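Long-range contacts in methyltransferase FkbM (Methylobacillus flagellatus KT, PDB 2PY6), which probably transfers methyl groups to an acceptor not specified here, through a Rossmann-like methyltransferase domain of the FkbM family: residues K229-G234 with D334-I339; C233-G238 with V255-P260; K340-G345 with A366-H371. All coordinates share one frame; numbering follows the deposited sequence.

Contact 1 (K229-G234 with D334-I339)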
# COMPACT_ATOMS: atom_id res chain seq x y z
N LYS A 229 18.76 -35.22 3.32
CA LYS A 229 17.49 -35.92 3.19
C LYS A 229 16.67 -35.42 4.36
O LYS A 229 16.89 -35.81 5.52
CB LYS A 229 17.67 -37.45 3.17
CG LYS A 229 18.51 -37.98 1.96
CD LYS A 229 18.96 -39.45 2.16
CE LYS A 229 19.66 -40.03 0.91
NZ LYS A 229 20.29 -41.41 1.07
N MSE A 230 15.77 -34.49 4.04
CA MSE A 230 14.95 -33.80 5.04
C MSE A 230 13.50 -34.24 5.18
O MSE A 230 12.76 -34.32 4.18
CB MSE A 230 14.93 -32.27 4.71
CG MSE A 230 14.18 -31.50 5.69
SE MSE A 230 14.14 -29.59 5.57
CE MSE A 230 13.39 -29.29 3.97
N VAL A 231 13.10 -34.54 6.42
CA VAL A 231 11.70 -34.77 6.76
C VAL A 231 11.22 -33.39 7.23
O VAL A 231 11.69 -32.82 8.24
CB VAL A 231 11.50 -35.86 7.85
CG1 VAL A 231 10.02 -36.03 8.20
CG2 VAL A 231 12.10 -37.18 7.40
N ASP A 232 10.33 -32.82 6.43
CA ASP A 232 9.73 -31.51 6.71
C ASP A 232 8.35 -31.81 7.32
O ASP A 232 7.33 -31.91 6.64
CB ASP A 232 9.67 -30.72 5.42
CG ASP A 232 9.03 -29.37 5.58
OD1 ASP A 232 8.59 -29.02 6.70
OD2 ASP A 232 8.97 -28.67 4.56
N CYS A 233 8.35 -31.95 8.64
CA CYS A 233 7.18 -32.34 9.39
C CYS A 233 6.44 -31.07 9.82
O CYS A 233 6.95 -30.29 10.63
CB CYS A 233 7.63 -33.25 10.55
SG CYS A 233 6.33 -34.03 11.42
N GLY A 234 5.24 -30.89 9.27
CA GLY A 234 4.42 -29.68 9.42
C GLY A 234 4.91 -28.71 8.34
O GLY A 234 5.35 -27.61 8.65
N ASP A 334 13.77 -43.92 3.33
CA ASP A 334 15.20 -43.83 3.38
C ASP A 334 15.56 -43.21 4.72
O ASP A 334 14.70 -42.64 5.42
CB ASP A 334 15.73 -42.99 2.22
CG ASP A 334 17.22 -43.23 1.93
OD1 ASP A 334 17.87 -44.04 2.62
OD2 ASP A 334 17.76 -42.60 1.00
N ALA A 335 16.82 -43.34 5.07
CA ALA A 335 17.38 -42.79 6.26
C ALA A 335 17.54 -41.27 6.09
O ALA A 335 18.20 -40.80 5.12
CB ALA A 335 18.72 -43.46 6.54
N PRO A 336 16.89 -40.48 6.98
CA PRO A 336 17.04 -39.04 6.88
C PRO A 336 18.31 -38.54 7.55
O PRO A 336 18.92 -39.23 8.38
CB PRO A 336 15.79 -38.50 7.61
CG PRO A 336 15.48 -39.50 8.63
CD PRO A 336 15.99 -40.86 8.10
N THR A 337 18.72 -37.36 7.13
CA THR A 337 19.86 -36.65 7.68
C THR A 337 19.38 -35.46 8.53
O THR A 337 20.16 -34.93 9.30
CB THR A 337 20.76 -36.11 6.53
OG1 THR A 337 20.03 -35.18 5.71
CG2 THR A 337 21.28 -37.26 5.63
N PHE A 338 18.10 -35.07 8.40
CA PHE A 338 17.55 -33.93 9.10
C PHE A 338 16.05 -34.07 9.27
O PHE A 338 15.33 -34.41 8.32
CB PHE A 338 17.87 -32.66 8.29
CG PHE A 338 17.37 -31.38 8.89
CD1 PHE A 338 17.64 -31.05 10.23
CD2 PHE A 338 16.73 -30.43 8.11
CE1 PHE A 338 17.22 -29.89 10.78
CE2 PHE A 338 16.29 -29.24 8.66
CZ PHE A 338 16.54 -28.96 10.00
N ILE A 339 15.57 -33.85 10.50
CA ILE A 339 14.14 -33.79 10.78
C ILE A 339 13.80 -32.40 11.40
O ILE A 339 14.29 -32.02 12.48
CB ILE A 339 13.61 -34.95 11.67
CG1 ILE A 339 13.90 -36.31 11.03
CG2 ILE A 339 12.06 -34.82 11.89
CD1 ILE A 339 13.76 -37.48 11.95

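Contact 2 (C233-G238 with V255-P260)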
# COMPACT_ATOMS: atom_id res chain seq x y z
N CYS A 233 8.35 -31.95 8.64
CA CYS A 233 7.18 -32.34 9.39
C CYS A 233 6.44 -31.07 9.82
O CYS A 233 6.95 -30.29 10.63
CB CYS A 233 7.63 -33.25 10.55
SG CYS A 233 6.33 -34.03 11.42
N GLY A 234 5.24 -30.89 9.27
CA GLY A 234 4.42 -29.68 9.42
C GLY A 234 4.91 -28.71 8.34
O GLY A 234 5.35 -27.61 8.65
N ALA A 235 4.84 -29.13 7.08
CA ALA A 235 5.39 -28.36 5.94
C ALA A 235 4.68 -27.04 5.61
O ALA A 235 5.28 -26.21 4.95
CB ALA A 235 5.53 -29.22 4.71
N SER A 236 3.45 -26.87 6.12
CA SER A 236 2.60 -25.68 5.97
C SER A 236 2.52 -25.13 4.55
O SER A 236 1.89 -25.73 3.69
CB SER A 236 3.00 -24.58 6.97
OG SER A 236 2.89 -25.09 8.27
N ILE A 237 3.24 -24.03 4.32
CA ILE A 237 3.20 -23.32 3.07
C ILE A 237 4.52 -23.43 2.31
O ILE A 237 4.72 -22.73 1.32
CB ILE A 237 2.69 -21.85 3.31
CG1 ILE A 237 3.67 -21.01 4.11
CG2 ILE A 237 1.37 -21.89 4.06
CD1 ILE A 237 3.24 -19.57 4.23
N GLY A 238 5.42 -24.32 2.78
CA GLY A 238 6.65 -24.63 2.05
C GLY A 238 7.89 -23.83 2.34
O GLY A 238 8.87 -23.99 1.63
N VAL A 255 13.50 -34.68 -0.10
CA VAL A 255 12.66 -34.00 0.86
C VAL A 255 11.30 -34.69 0.95
O VAL A 255 10.63 -34.84 -0.05
CB VAL A 255 12.48 -32.49 0.55
CG1 VAL A 255 11.51 -31.87 1.54
CG2 VAL A 255 13.84 -31.78 0.61
N TRP A 256 10.93 -35.11 2.15
CA TRP A 256 9.59 -35.64 2.42
C TRP A 256 8.83 -34.59 3.19
O TRP A 256 9.13 -34.33 4.35
CB TRP A 256 9.65 -36.87 3.28
CG TRP A 256 10.41 -38.01 2.74
CD1 TRP A 256 9.94 -39.00 1.92
CD2 TRP A 256 11.77 -38.34 3.04
NE1 TRP A 256 10.92 -39.91 1.69
CE2 TRP A 256 12.05 -39.55 2.38
CE3 TRP A 256 12.76 -37.75 3.84
CZ2 TRP A 256 13.30 -40.18 2.46
CZ3 TRP A 256 13.98 -38.36 3.93
CH2 TRP A 256 14.26 -39.55 3.21
N MSE A 257 7.86 -33.96 2.54
CA MSE A 257 7.04 -32.95 3.16
C MSE A 257 5.73 -33.57 3.70
O MSE A 257 4.97 -34.14 2.93
CB MSE A 257 6.72 -31.84 2.15
CG MSE A 257 7.92 -31.12 1.59
SE MSE A 257 7.46 -29.60 0.49
CE MSE A 257 7.25 -28.47 1.45
N ILE A 258 5.49 -33.40 5.01
CA ILE A 258 4.31 -33.96 5.71
C ILE A 258 3.43 -32.85 6.22
O ILE A 258 3.86 -32.04 7.04
CB ILE A 258 4.75 -34.85 6.91
CG1 ILE A 258 5.82 -35.88 6.46
CG2 ILE A 258 3.54 -35.56 7.55
CD1 ILE A 258 6.40 -36.65 7.60
N GLU A 259 2.18 -32.79 5.73
CA GLU A 259 1.26 -31.76 6.14
C GLU A 259 -0.19 -32.25 6.03
O GLU A 259 -0.60 -32.63 4.95
CB GLU A 259 1.48 -30.55 5.20
CG GLU A 259 0.43 -29.45 5.34
CD GLU A 259 0.40 -28.85 6.72
OE1 GLU A 259 1.50 -28.56 7.30
OE2 GLU A 259 -0.72 -28.61 7.21
N PRO A 260 -0.99 -32.22 7.14
CA PRO A 260 -2.37 -32.72 7.04
C PRO A 260 -3.47 -31.74 6.59
O PRO A 260 -4.50 -32.20 6.12
CB PRO A 260 -2.67 -33.16 8.48
CG PRO A 260 -1.93 -32.21 9.32
CD PRO A 260 -0.68 -31.83 8.53

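Contact 3 (K340-G345 with A366-H371)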
# COMPACT_ATOMS: atom_id res chain seq x y z
N LYS A 340 13.01 -31.65 10.64
CA LYS A 340 12.46 -30.38 11.07
C LYS A 340 11.05 -30.73 11.52
O LYS A 340 10.36 -31.50 10.83
CB LYS A 340 12.43 -29.37 9.92
CG LYS A 340 11.53 -28.09 10.20
CD LYS A 340 10.09 -28.34 9.73
CE LYS A 340 9.21 -27.23 9.90
NZ LYS A 340 8.15 -27.35 8.91
N MSE A 341 10.62 -30.18 12.66
CA MSE A 341 9.31 -30.48 13.21
C MSE A 341 8.66 -29.25 13.83
O MSE A 341 9.22 -28.63 14.76
CB MSE A 341 9.39 -31.57 14.26
CG MSE A 341 8.03 -32.11 14.69
SE MSE A 341 8.07 -33.49 16.00
CE MSE A 341 8.62 -34.85 14.95
N ASP A 342 7.48 -28.91 13.30
CA ASP A 342 6.63 -27.87 13.84
C ASP A 342 5.19 -28.25 13.50
O ASP A 342 4.71 -27.89 12.43
CB ASP A 342 6.95 -26.52 13.24
CG ASP A 342 6.12 -25.39 13.85
OD1 ASP A 342 5.44 -25.57 14.89
OD2 ASP A 342 6.16 -24.31 13.26
N ILE A 343 4.52 -28.94 14.42
CA ILE A 343 3.15 -29.43 14.16
C ILE A 343 2.12 -29.00 15.18
O ILE A 343 2.46 -28.61 16.29
CB ILE A 343 3.16 -30.99 13.96
CG1 ILE A 343 3.61 -31.73 15.22
CG2 ILE A 343 4.13 -31.32 12.81
CD1 ILE A 343 3.34 -33.24 15.21
N GLU A 344 0.84 -29.03 14.79
CA GLU A 344 -0.25 -28.66 15.73
C GLU A 344 -0.52 -29.77 16.80
O GLU A 344 -0.82 -29.48 17.98
CB GLU A 344 -1.56 -28.31 14.98
N GLY A 345 -0.35 -31.02 16.38
CA GLY A 345 -0.56 -32.19 17.22
C GLY A 345 0.60 -32.45 18.16
O GLY A 345 1.49 -31.63 18.28
N ALA A 366 15.58 -30.31 14.31
CA ALA A 366 15.14 -28.95 14.67
C ALA A 366 13.70 -29.13 15.10
O ALA A 366 12.81 -29.34 14.25
CB ALA A 366 15.27 -28.00 13.54
N ILE A 367 13.46 -29.08 16.42
CA ILE A 367 12.13 -29.41 16.98
C ILE A 367 11.52 -28.18 17.65
O ILE A 367 12.08 -27.67 18.63
CB ILE A 367 12.24 -30.58 17.98
CG1 ILE A 367 13.04 -31.77 17.42
CG2 ILE A 367 10.85 -31.09 18.39
CD1 ILE A 367 12.45 -32.46 16.15
N SER A 368 10.40 -27.69 17.12
CA SER A 368 9.79 -26.47 17.67
C SER A 368 9.38 -26.81 19.10
O SER A 368 8.84 -27.89 19.36
CB SER A 368 8.62 -26.00 16.83
OG SER A 368 7.57 -26.89 16.96
N ALA A 369 9.70 -25.92 20.04
CA ALA A 369 9.57 -26.23 21.47
C ALA A 369 8.66 -25.34 22.27
O ALA A 369 8.72 -25.38 23.49
CB ALA A 369 10.97 -26.15 22.07
N TYR A 370 7.81 -24.58 21.60
CA TYR A 370 6.97 -23.58 22.25
C TYR A 370 5.48 -23.91 22.35
O TYR A 370 4.72 -23.05 22.75
CB TYR A 370 7.11 -22.26 21.49
CG TYR A 370 6.43 -22.28 20.12
CD1 TYR A 370 7.09 -22.77 19.01
CD2 TYR A 370 5.11 -21.83 19.96
CE1 TYR A 370 6.47 -22.79 17.75
CE2 TYR A 370 4.48 -21.87 18.73
CZ TYR A 370 5.16 -22.33 17.62
OH TYR A 370 4.52 -22.35 16.40
N HIS A 371 5.05 -25.13 21.97
CA HIS A 371 3.61 -25.46 21.93
C HIS A 371 2.99 -25.78 23.28
O HIS A 371 1.81 -25.51 23.51
CB HIS A 371 3.32 -26.59 20.91
CG HIS A 371 3.78 -26.27 19.51
ND1 HIS A 371 3.03 -25.50 18.64
CD2 HIS A 371 4.94 -26.55 18.87
CE1 HIS A 371 3.70 -25.35 17.52
NE2 HIS A 371 4.86 -25.97 17.63

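Contact 1 (K229-G234 with D334-I339)
Lys-229 lays its extended side chain beside Ala-335 and ends on Asp-334. Its CB is 3.9 Å from Ala-335 O. A chi1 of -63° places CG beside the backbone N, and the extended chain beyond carries NZ out to Asp-334: CD passes 3.3 Å from Ala-335 O, and CE comes close to Asp-334 OD2. NZ closes a 2.8 Å salt bridge to that same OD2, on its syn side but 33° out of the carboxylate plane. The other oxygen, Asp-334 OD1, accepts Ala-335 N from above the plane, which ties down the carboxylate. The backbone of Lys-229 is gripped too: its N donates to Thr-337 OG1 (2.7 Å), almost straight, while its O takes both Thr-337 N and Phe-338 N. Beyond these bonds the strands pair in parallel, Met-230 beside Phe-338 and Val-231 beside Ile-339. The two strands, 229-233 and 338-341, are the first and fourth of a class I methyltransferase sheet of order 3-2-1-4-5-7-6, neighbours at its middle. Val-231 N donates to Phe-338 O (2.9 Å). On one face of the sheet Met-230, built as selenomethionine, lies alongside Phe-338, its SE at the ring edge, 4.8 Å from the ring centroid, in a Met-aromatic contact. On the other face Val-231 CG2 meets Pro-336 CB (3.9 Å), and its CB rests near Ile-339 CG1; Ile-358 of helix 355-361 packs on Ile-339 there.

Contact 2 (C233-G238 with V255-P260)
Met-257 meets Ala-235 with its methyl and Glu-259 meets Ser-236 with its carboxylate, one contact apolar and one polar. Met-257 bends at its third torsion, and both its CB and its CE rest on Ala-235 CB, the methyl at 3.8 Å. The same CE lies 3.9 Å from Gly-238 CA, where the backbone angles would jam a side chain against the preceding carbonyl O. Glu-259 starts with CG anti to the backbone N and folds at chi2 (62°), and its OE1 takes Ser-236 N at 2.8 Å from above the carboxylate plane. OE2 is held by Asn-264 and by Asp-261 N, so both oxygens have partners. The residue between them in the chain, Ile-258, accepts two donors at its O: Gly-234 N at 2.9 Å, nearly along the C=O axis, and Ala-235 N at 3.1 Å, 40° above the carbonyl plane. Cys-233 and Ile-258 share one face of the sheet, where both touch Ile-328. A type II' turn from Ala-235 to Gly-238 then delivers Gly-238 to the N-cap of helix 239-248. A glycine-rich loop after the first strand, met by an acidic residue ending the second, is the pattern of the S-adenosylmethionine site in class I methyltransferases, and the arrangement is consistent with such a site here.

Contact 3 (K340-G345 with A366-H371)
Asp-342 keeps CG anti to its backbone N (chi1 -177°), and His-371 turns CG anti to its carbonyl carbon (chi1 -57°), which starts the carboxylate and the imidazole toward one another. The side chains cross at about a right angle, with their planes 41° apart. NE2 of His-371 donates a weak, bent bond to Asp-342 OD1 (2.8 Å), and Ser-368 OG sits 2.9 Å from that NE2 in a further hydrogen bond; both oxygens lie in the ring plane at its edge. Ile-343 O stands 3.7 Å above the centre of one imidazole face, and Tyr-370 CD1 covers the rim of the opposite face. An alanine in place of His-371 would probably leave Asp-342 OD1 and Ser-368 OG without their shared nitrogen and open a gap between Ile-343 O and Tyr-370. Behind this cluster the strands 338-341 and 364-368 pair in parallel: Met-341 N donates to Ala-366 O, and Ser-368 N to Met-341 O, each at 2.8 Å. Met-341 CB meets Ile-367 CD1 at 3.7 Å. With a carboxylate oxygen and a hydroxyl both at NE2, the first by a weak bond, and atoms over both ring faces, the imidazole is likely to be restricted in its rotation, held chiefly through its polar edge.

In the fold
All three contacts join neighbouring strands of one sheet. Contacts 1 and 2 share Cys-233 and Gly-234 and flank strand 229-233 on its two sides; contacts 1 and 3 share strand 338-341. Contact 2 is buried, whereas 1 and 3 are only partly so. Contact 1 combines apolar packing along the strands with a salt bridge where they begin. Contacts 2 and 3 lie where strands end, and there polar side chains take over: a glutamate taking a backbone N-H of the loop in contact 2, an aspartate-histidine-serine cluster in contact 3. Lys-340 bridges the contacts, pairing with Asp-232 and with Gly-234 O, while Cys-233 exchanges backbone bonds with Lys-340 and Asp-342.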